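Local structure of rhamnosidase B (2OKX) at residues P893-L898 with V915-V920; V335-I340 with S390-E395; L52-E57 with Y76-Q81. The protein hydrolyses alpha-L-rhamnosyl linkages as a member of glycoside hydrolase family 78, probably removing terminal rhamnose from its glycoside substrates. All blocks are in the same frame, centred on the assembly; numbering follows the deposited sequence.

Contact 1: P893-L898 with V915-V920; sequences PQPCDL and VSWEFV
Pro895 lies against the indole of Trp917, its CG standing over one face of the six-membered ring, 3.9 Å from the ring centroid and 17° off the normal, a CH-pi contact. The packing is closest here: Pro895 CA comes within 3.4 Å of Trp917 CH2. On the pyrrole side Pro893 approaches obliquely, its CB 3.5 Å from Trp917 NE1, while the N-H of that nitrogen is taken up by the carbonyl of Leu877. Trp917 CG sits between the backbone N and the carbonyl carbon (chi1 48°), and from there the ring extends to Pro893 and Pro895. This loop joins strands 888-891 and 900-906 of the C-terminal domain and packs on strand 912-921, which lies between 900-906 and 924-932 in a five-stranded mixed sheet. A type II' beta turn from Pro895 to Leu898, closed by Leu898 N to Pro895 O at 2.8 Å, brings Leu898 back to the indole edge, where its CB remains 4.2 Å from Trp917 CH2. The packing is less enclosed around Phe919, a partly exposed ring met at its edge by Pro895 CB, 3.6 Å from CE1, and by the carbonyl oxygen of Leu898. Beyond the turn, on the side away from the strand, exposed Asp897 forms a salt bridge with Arg825 of helix 817-833, and Cys896 packs against the same helix.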
loop_
_atom_site.group_PDB
_atom_site.type_symbol
_atom_site.label_atom_id
_atom_site.label_comp_id
_atom_site.label_asym_id
_atom_site.label_seq_id
_atom_site.Cartn_x
_atom_site.Cartn_y
_atom_site.Cartn_z
ATOM N N PRO A 893 29.956 13.648 -15.601
ATOM C CA PRO A 893 29.005 13.169 -16.609
ATOM C C PRO A 893 29.462 11.904 -17.329
ATOM O O PRO A 893 30.659 11.661 -17.483
ATOM C CB PRO A 893 28.893 14.354 -17.575
ATOM C CG PRO A 893 29.238 15.548 -16.722
ATOM C CD PRO A 893 30.408 15.014 -15.920
ATOM N N GLN A 894 28.485 11.096 -17.741
ATOM C CA GLN A 894 28.720 9.875 -18.504
ATOM C C GLN A 894 27.637 9.911 -19.581
ATOM O O GLN A 894 26.612 9.236 -19.473
ATOM C CB GLN A 894 28.565 8.623 -17.627
ATOM C CG GLN A 894 29.660 8.456 -16.571
ATOM C CD GLN A 894 31.059 8.389 -17.172
ATOM O OE1 GLN A 894 32.054 8.536 -16.461
ATOM N NE2 GLN A 894 31.141 8.160 -18.480
ATOM N N PRO A 895 27.845 10.728 -20.627
ATOM C CA PRO A 895 26.908 10.891 -21.741
ATOM C C PRO A 895 26.522 9.621 -22.493
ATOM O O PRO A 895 25.430 9.544 -23.062
ATOM C CB PRO A 895 27.624 11.888 -22.652
ATOM C CG PRO A 895 28.466 12.686 -21.689
ATOM C CD PRO A 895 29.014 11.612 -20.800
ATOM N N CYS A 896 27.413 8.636 -22.504
ATOM C CA CYS A 896 27.146 7.398 -23.225
ATOM C C CYS A 896 26.819 7.790 -24.660
ATOM O O CYS A 896 27.630 8.441 -25.319
ATOM C CB CYS A 896 25.971 6.646 -22.588
ATOM S SG CYS A 896 26.271 6.175 -20.878
ATOM N N ASP A 897 25.635 7.425 -25.147
ATOM C CA ASP A 897 25.267 7.771 -26.522
ATOM C C ASP A 897 24.355 8.987 -26.650
ATOM O O ASP A 897 23.773 9.222 -27.709
ATOM C CB ASP A 897 24.618 6.570 -27.223
ATOM C CG ASP A 897 23.430 6.002 -26.455
ATOM O OD1 ASP A 897 22.919 4.946 -26.882
ATOM O OD2 ASP A 897 23.005 6.597 -25.436
ATOM N N LEU A 898 24.238 9.765 -25.578
ATOM C CA LEU A 898 23.390 10.957 -25.585
ATOM C C LEU A 898 24.139 12.168 -26.150
ATOM O O LEU A 898 25.367 12.247 -26.050
ATOM C CB LEU A 898 22.929 11.266 -24.160
ATOM C CG LEU A 898 22.192 10.138 -23.428
ATOM C CD1 LEU A 898 21.866 10.580 -22.003
ATOM C CD2 LEU A 898 20.910 9.776 -24.192
ATOM N N VAL A 915 22.883 21.216 -13.531
ATOM C CA VAL A 915 23.909 20.831 -14.491
ATOM C C VAL A 915 23.334 20.641 -15.888
ATOM O O VAL A 915 22.256 20.079 -16.057
ATOM C CB VAL A 915 24.590 19.504 -14.077
ATOM C CG1 VAL A 915 25.501 19.004 -15.193
ATOM C CG2 VAL A 915 25.384 19.705 -12.792
ATOM N N SER A 916 24.053 21.125 -16.891
ATOM C CA SER A 916 23.620 20.938 -18.267
ATOM C C SER A 916 24.859 20.728 -19.118
ATOM O O SER A 916 25.906 21.335 -18.865
ATOM C CB SER A 916 22.848 22.158 -18.773
ATOM O OG SER A 916 23.705 23.272 -18.955
ATOM N N TRP A 917 24.757 19.847 -20.107
ATOM C CA TRP A 917 25.871 19.615 -21.006
ATOM C C TRP A 917 25.388 19.141 -22.362
ATOM O O TRP A 917 24.278 18.628 -22.497
ATOM C CB TRP A 917 26.891 18.610 -20.424
ATOM C CG TRP A 917 26.349 17.321 -19.851
ATOM C CD1 TRP A 917 26.275 16.982 -18.525
ATOM C CD2 TRP A 917 25.885 16.174 -20.580
ATOM N NE1 TRP A 917 25.804 15.697 -18.386
ATOM C CE2 TRP A 917 25.555 15.178 -19.630
ATOM C CE3 TRP A 917 25.715 15.890 -21.943
ATOM C CZ2 TRP A 917 25.065 13.919 -20.000
ATOM C CZ3 TRP A 917 25.224 14.637 -22.311
ATOM C CH2 TRP A 917 24.906 13.669 -21.343
ATOM N N GLU A 918 26.220 19.350 -23.372
ATOM C CA GLU A 918 25.899 18.919 -24.721
ATOM C C GLU A 918 27.181 18.878 -25.534
ATOM O O GLU A 918 28.111 19.641 -25.270
ATOM C CB GLU A 918 24.905 19.883 -25.366
ATOM C CG GLU A 918 25.488 21.205 -25.809
ATOM C CD GLU A 918 24.434 22.120 -26.399
ATOM O OE1 GLU A 918 23.623 22.667 -25.625
ATOM O OE2 GLU A 918 24.405 22.281 -27.636
ATOM N N PHE A 919 27.248 17.972 -26.504
ATOM C CA PHE A 919 28.428 17.894 -27.355
ATOM C C PHE A 919 28.311 18.991 -28.398
ATOM O O PHE A 919 27.301 19.084 -29.094
ATOM C CB PHE A 919 28.526 16.529 -28.044
ATOM C CG PHE A 919 29.039 15.441 -27.154
ATOM C CD1 PHE A 919 28.164 14.623 -26.449
ATOM C CD2 PHE A 919 30.411 15.250 -26.995
ATOM C CE1 PHE A 919 28.644 13.630 -25.598
ATOM C CE2 PHE A 919 30.900 14.262 -26.149
ATOM C CZ PHE A 919 30.014 13.449 -25.446
ATOM N N VAL A 920 29.333 19.836 -28.494
ATOM C CA VAL A 920 29.319 20.930 -29.465
ATOM C C VAL A 920 30.050 20.514 -30.735
ATOM O O VAL A 920 29.906 21.140 -31.782
ATOM C CB VAL A 920 29.971 22.202 -28.885
ATOM C CG1 VAL A 920 29.181 22.671 -27.669
ATOM C CG2 VAL A 920 31.420 21.926 -28.506
#

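Contact 2: V335-I340 with S390-E395; sequences VPLATI and SLYTEE
A methyl group of Val335 sits almost exactly over the centre of the Tyr392 ring: CG1 is 3.4 Å from the ring centroid and only 9° off the normal, a close CH-pi contact. Tyr392 is on an edge strand, 392-393, of a five-stranded antiparallel sheet, next to strand 219-223, while Val335 lies in the loop that leads into strand 338-340 of a second antiparallel sheet; the arrangement is consistent with the beta-sandwich of the galactose-binding-like clan. With CG1 anti to the backbone N (chi1 179°), this methyl is the one that lies over the ring, and Val335 CG2 is 3.6 Å from Tyr392 CD2. Leu337 CD1 reaches Tyr392 CE1 at 3.6 Å, its side chain crossing the tyrosine at about a right angle. Pro336 packs at the phenol end, with CG 3.4 Å from Tyr392 OH. An alanine in place of Tyr392 would probably open a gap beside Val335 and Leu337 and leave the Glu394 carboxylate without its phenol partner. The hydroxyl is also hydrogen-bonded to Tyr219 OH of the adjacent strand. Its own hydrogen goes to Glu394: Tyr392 OH to Glu394 OE2 is 2.7 Å, with OE2 met on its anti side, 19° out of the carboxylate plane.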
loop_
_atom_site.group_PDB
_atom_site.type_symbol
_atom_site.label_atom_id
_atom_site.label_comp_id
_atom_site.label_asym_id
_atom_site.label_seq_id
_atom_site.Cartn_x
_atom_site.Cartn_y
_atom_site.Cartn_z
ATOM N N VAL A 335 -28.421 -13.561 7.701
ATOM C CA VAL A 335 -27.493 -13.934 6.635
ATOM C C VAL A 335 -27.857 -15.329 6.132
ATOM O O VAL A 335 -27.864 -16.288 6.902
ATOM C CB VAL A 335 -26.038 -13.938 7.155
ATOM C CG1 VAL A 335 -25.085 -14.346 6.047
ATOM C CG2 VAL A 335 -25.683 -12.563 7.693
ATOM N N PRO A 336 -28.158 -15.459 4.830
ATOM C CA PRO A 336 -28.536 -16.724 4.193
ATOM C C PRO A 336 -27.432 -17.764 4.037
ATOM O O PRO A 336 -27.605 -18.756 3.328
ATOM C CB PRO A 336 -29.086 -16.272 2.846
ATOM C CG PRO A 336 -28.200 -15.111 2.520
ATOM C CD PRO A 336 -28.147 -14.363 3.842
ATOM N N LEU A 337 -26.301 -17.539 4.694
ATOM C CA LEU A 337 -25.186 -18.472 4.621
ATOM C C LEU A 337 -24.784 -18.886 6.024
ATOM O O LEU A 337 -25.068 -18.189 6.997
ATOM C CB LEU A 337 -23.969 -17.825 3.941
ATOM C CG LEU A 337 -24.110 -17.236 2.538
ATOM C CD1 LEU A 337 -22.796 -16.596 2.119
ATOM C CD2 LEU A 337 -24.499 -18.318 1.564
ATOM N N ALA A 338 -24.118 -20.027 6.114
ATOM C CA ALA A 338 -23.624 -20.540 7.381
ATOM C C ALA A 338 -22.251 -21.125 7.094
ATOM O O ALA A 338 -21.933 -21.428 5.947
ATOM C CB ALA A 338 -24.553 -21.625 7.911
ATOM N N THR A 339 -21.428 -21.264 8.122
ATOM C CA THR A 339 -20.118 -21.856 7.919
ATOM C C THR A 339 -20.048 -23.123 8.753
ATOM O O THR A 339 -20.680 -23.217 9.805
ATOM C CB THR A 339 -18.978 -20.893 8.312
ATOM O OG1 THR A 339 -19.133 -20.482 9.673
ATOM C CG2 THR A 339 -18.992 -19.669 7.409
ATOM N N ILE A 340 -19.301 -24.104 8.263
ATOM C CA ILE A 340 -19.146 -25.374 8.956
ATOM C C ILE A 340 -17.692 -25.509 9.394
ATOM O O ILE A 340 -16.789 -25.586 8.562
ATOM C CB ILE A 340 -19.515 -26.546 8.033
ATOM C CG1 ILE A 340 -20.880 -26.284 7.393
ATOM C CG2 ILE A 340 -19.551 -27.844 8.833
ATOM C CD1 ILE A 340 -21.317 -27.348 6.406
ATOM N N SER A 390 -22.114 -8.624 10.739
ATOM C CA SER A 390 -21.173 -7.551 10.435
ATOM C C SER A 390 -20.050 -7.961 9.475
ATOM O O SER A 390 -19.338 -7.106 8.942
ATOM C CB SER A 390 -20.575 -6.994 11.729
ATOM O OG SER A 390 -19.825 -7.977 12.421
ATOM N N LEU A 391 -19.906 -9.262 9.247
ATOM C CA LEU A 391 -18.864 -9.774 8.361
ATOM C C LEU A 391 -19.458 -10.184 7.023
ATOM O O LEU A 391 -18.799 -10.833 6.216
ATOM C CB LEU A 391 -18.187 -10.997 8.999
ATOM C CG LEU A 391 -17.661 -10.851 10.431
ATOM C CD1 LEU A 391 -17.013 -12.160 10.875
ATOM C CD2 LEU A 391 -16.661 -9.709 10.501
ATOM N N TYR A 392 -20.701 -9.785 6.784
ATOM C CA TYR A 392 -21.403 -10.163 5.564
ATOM C C TYR A 392 -22.194 -9.022 4.937
ATOM O O TYR A 392 -22.829 -8.238 5.643
ATOM C CB TYR A 392 -22.363 -11.310 5.893
ATOM C CG TYR A 392 -23.251 -11.746 4.755
ATOM C CD1 TYR A 392 -22.839 -12.735 3.866
ATOM C CD2 TYR A 392 -24.513 -11.176 4.571
ATOM C CE1 TYR A 392 -23.659 -13.153 2.825
ATOM C CE2 TYR A 392 -25.342 -11.585 3.529
ATOM C CZ TYR A 392 -24.908 -12.573 2.663
ATOM O OH TYR A 392 -25.721 -12.998 1.639
ATOM N N THR A 393 -22.161 -8.936 3.609
ATOM C CA THR A 393 -22.922 -7.910 2.901
ATOM C C THR A 393 -23.238 -8.300 1.461
ATOM O O THR A 393 -22.419 -8.910 0.774
ATOM C CB THR A 393 -22.200 -6.536 2.882
ATOM O OG1 THR A 393 -23.082 -5.553 2.317
ATOM C CG2 THR A 393 -20.919 -6.598 2.039
ATOM N N GLU A 394 -24.443 -7.954 1.019
ATOM C CA GLU A 394 -24.881 -8.238 -0.340
ATOM C C GLU A 394 -24.742 -6.986 -1.212
ATOM O O GLU A 394 -25.166 -6.962 -2.363
ATOM C CB GLU A 394 -26.327 -8.751 -0.331
ATOM C CG GLU A 394 -26.417 -10.233 0.030
ATOM C CD GLU A 394 -27.825 -10.693 0.382
ATOM O OE1 GLU A 394 -28.794 -10.189 -0.220
ATOM O OE2 GLU A 394 -27.953 -11.576 1.257
ATOM N N GLU A 395 -24.150 -5.943 -0.640
ATOM C CA GLU A 395 -23.908 -4.698 -1.366
ATOM C C GLU A 395 -22.432 -4.831 -1.730
ATOM O O GLU A 395 -21.557 -4.300 -1.052
ATOM C CB GLU A 395 -24.167 -3.511 -0.441
ATOM C CG GLU A 395 -25.591 -3.523 0.125
ATOM C CD GLU A 395 -25.873 -2.372 1.061
ATOM O OE1 GLU A 395 -25.368 -2.388 2.207
ATOM O OE2 GLU A 395 -26.600 -1.444 0.645
#

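Contact 3: L52-E57 with Y76-Q81; sequences LFVNGE and YDIGGQ
Tyr76 meets Leu52 through its ring face: Leu52 CD2 stands over it, offset toward the rim by CD1 and CE1 and 4.2 Å from the ring centroid. The phenol hydroxyl is hydrogen-bonded to Tyr50 OH. Tyr76 lies near the end of strand 70-77 of a five-stranded mixed sheet, and Leu52 lies on strand 49-54 of a seven-stranded antiparallel one, so the contact joins two sheets of the N-terminal domain. After Asp77 the strand gives way to an Asx turn, with Asp77 OD1 accepting from Gly79 N at 2.9 Å. Ile78 points back inward, its CG2 4.0 Å from Val54 CG2. After Gly79 and Gly80 the chain curls back, Gln81 N binding Ile78 O at 3.0 Å, and Gln81 closes the contact. Its CB packs on Val54 CG1 at 3.6 Å, and its backbone O receives Asn55 ND2 at 2.7 Å, with an N-H...O angle of 145°. Asn55 occupies the type I' turn from Val54 to Glu57 that links strands 49-54 and 57-62 as a beta hairpin; Asn55 ND2 is also hydrogen-bonded to Asn88 OD1, and Asn55 OD1 to Thr89 N, which fixes the amide's rotation. The Gln81 side chain, bent at chi2 (82°, which sets CD), crosses that of Glu57, whose carboxylate lies against Gln81 CG, the amide and carboxylate planes 72° apart. Glu57 OE2 lies 2.9 Å from Gln81 OE1, two acceptors and no hydrogen bond. As modelled, these oxygens would probably repel each other, unless the carboxyl were protonated or the amide turned over.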
loop_
_atom_site.group_PDB
_atom_site.type_symbol
_atom_site.label_atom_id
_atom_site.label_comp_id
_atom_site.label_asym_id
_atom_site.label_seq_id
_atom_site.Cartn_x
_atom_site.Cartn_y
_atom_site.Cartn_z
ATOM N N LEU A 52 -11.224 16.360 10.133
ATOM C CA LEU A 52 -11.526 17.544 10.936
ATOM C C LEU A 52 -12.228 18.693 10.221
ATOM O O LEU A 52 -11.845 19.080 9.112
ATOM C CB LEU A 52 -10.232 18.075 11.560
ATOM C CG LEU A 52 -10.294 19.422 12.293
ATOM C CD1 LEU A 52 -11.119 19.276 13.570
ATOM C CD2 LEU A 52 -8.878 19.890 12.622
ATOM N N PHE A 53 -13.249 19.241 10.881
ATOM C CA PHE A 53 -14.015 20.368 10.361
ATOM C C PHE A 53 -14.036 21.489 11.399
ATOM O O PHE A 53 -14.255 21.243 12.587
ATOM C CB PHE A 53 -15.464 19.972 10.066
ATOM C CG PHE A 53 -15.615 18.925 9.003
ATOM C CD1 PHE A 53 -15.492 17.575 9.315
ATOM C CD2 PHE A 53 -15.911 19.286 7.692
ATOM C CE1 PHE A 53 -15.667 16.599 8.337
ATOM C CE2 PHE A 53 -16.087 18.317 6.707
ATOM C CZ PHE A 53 -15.965 16.972 7.031
ATOM N N VAL A 54 -13.794 22.716 10.954
ATOM C CA VAL A 54 -13.824 23.865 11.851
ATOM C C VAL A 54 -14.807 24.852 11.248
ATOM O O VAL A 54 -14.559 25.427 10.187
ATOM C CB VAL A 54 -12.442 24.529 11.991
ATOM C CG1 VAL A 54 -12.539 25.730 12.920
ATOM C CG2 VAL A 54 -11.434 23.527 12.542
ATOM N N ASN A 55 -15.933 25.028 11.930
ATOM C CA ASN A 55 -16.987 25.916 11.471
ATOM C C ASN A 55 -17.510 25.472 10.115
ATOM O O ASN A 55 -17.848 26.292 9.265
ATOM C CB ASN A 55 -16.490 27.365 11.415
ATOM C CG ASN A 55 -16.380 27.986 12.791
ATOM O OD1 ASN A 55 -17.307 27.893 13.595
ATOM N ND2 ASN A 55 -15.251 28.625 13.070
ATOM N N GLY A 56 -17.568 24.156 9.926
ATOM C CA GLY A 56 -18.076 23.599 8.686
ATOM C C GLY A 56 -17.036 23.359 7.611
ATOM O O GLY A 56 -17.276 22.602 6.674
ATOM N N GLU A 57 -15.879 23.993 7.744
ATOM C CA GLU A 57 -14.814 23.846 6.757
ATOM C C GLU A 57 -13.886 22.673 7.074
ATOM O O GLU A 57 -13.360 22.574 8.184
ATOM C CB GLU A 57 -14.002 25.141 6.686
ATOM C CG GLU A 57 -12.926 25.153 5.614
ATOM C CD GLU A 57 -12.128 26.447 5.612
ATOM O OE1 GLU A 57 -12.748 27.531 5.537
ATOM O OE2 GLU A 57 -10.879 26.379 5.681
ATOM N N TYR A 76 -3.024 21.986 14.261
ATOM C CA TYR A 76 -3.392 22.912 13.192
ATOM C C TYR A 76 -3.549 24.347 13.663
ATOM O O TYR A 76 -4.066 24.598 14.750
ATOM C CB TYR A 76 -4.727 22.528 12.554
ATOM C CG TYR A 76 -4.787 21.162 11.925
ATOM C CD1 TYR A 76 -4.996 20.023 12.702
ATOM C CD2 TYR A 76 -4.659 21.009 10.546
ATOM C CE1 TYR A 76 -5.080 18.761 12.118
ATOM C CE2 TYR A 76 -4.741 19.755 9.952
ATOM C CZ TYR A 76 -4.950 18.635 10.742
ATOM O OH TYR A 76 -5.016 17.391 10.158
ATOM N N ASP A 77 -3.107 25.287 12.836
ATOM C CA ASP A 77 -3.293 26.694 13.147
ATOM C C ASP A 77 -4.648 26.972 12.500
ATOM O O ASP A 77 -4.751 27.018 11.271
ATOM C CB ASP A 77 -2.227 27.557 12.480
ATOM C CG ASP A 77 -2.402 29.034 12.792
ATOM O OD1 ASP A 77 -3.561 29.501 12.836
ATOM O OD2 ASP A 77 -1.384 29.727 12.983
ATOM N N ILE A 78 -5.689 27.136 13.314
ATOM C CA ILE A 78 -7.028 27.377 12.785
ATOM C C ILE A 78 -7.453 28.841 12.761
ATOM O O ILE A 78 -8.640 29.140 12.660
ATOM C CB ILE A 78 -8.094 26.586 13.576
ATOM C CG1 ILE A 78 -8.012 26.948 15.064
ATOM C CG2 ILE A 78 -7.897 25.090 13.367
ATOM C CD1 ILE A 78 -9.108 26.335 15.902
ATOM N N GLY A 79 -6.486 29.750 12.836
ATOM C CA GLY A 79 -6.809 31.166 12.825
ATOM C C GLY A 79 -7.630 31.567 11.615
ATOM O O GLY A 79 -8.415 32.516 11.669
ATOM N N GLY A 80 -7.458 30.829 10.523
ATOM C CA GLY A 80 -8.182 31.125 9.303
ATOM C C GLY A 80 -9.651 30.758 9.335
ATOM O O GLY A 80 -10.459 31.391 8.659
ATOM N N GLN A 81 -10.008 29.740 10.110
ATOM C CA GLN A 81 -11.402 29.317 10.195
ATOM C C GLN A 81 -12.097 29.845 11.448
ATOM O O GLN A 81 -13.318 29.767 11.565
ATOM C CB GLN A 81 -11.504 27.785 10.175
ATOM C CG GLN A 81 -11.021 27.124 8.886
ATOM C CD GLN A 81 -9.510 26.942 8.832
ATOM O OE1 GLN A 81 -8.964 26.502 7.817
ATOM N NE2 GLN A 81 -8.830 27.269 9.923
#

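The three contacts lie far apart along one chain and follow one another in series, 52-57 with 76-81 first. Contacts 1 and 2 are on opposite sides of the chain's centre, their centres 64 Å apart; contact 3 lies 51 Å from contact 1 and 41 Å from contact 2, centre to centre. Even the nearest atoms of contacts 2 and 3 are about 22 Å apart. All three involve beta structure, whereas the active site of this family lies in the helical barrel of the six-hairpin glycosidase domain. Contact 1 borders that barrel through Arg825 and helix 817-833. The calcium ligands Val423 and His522 belong to none of the contacts.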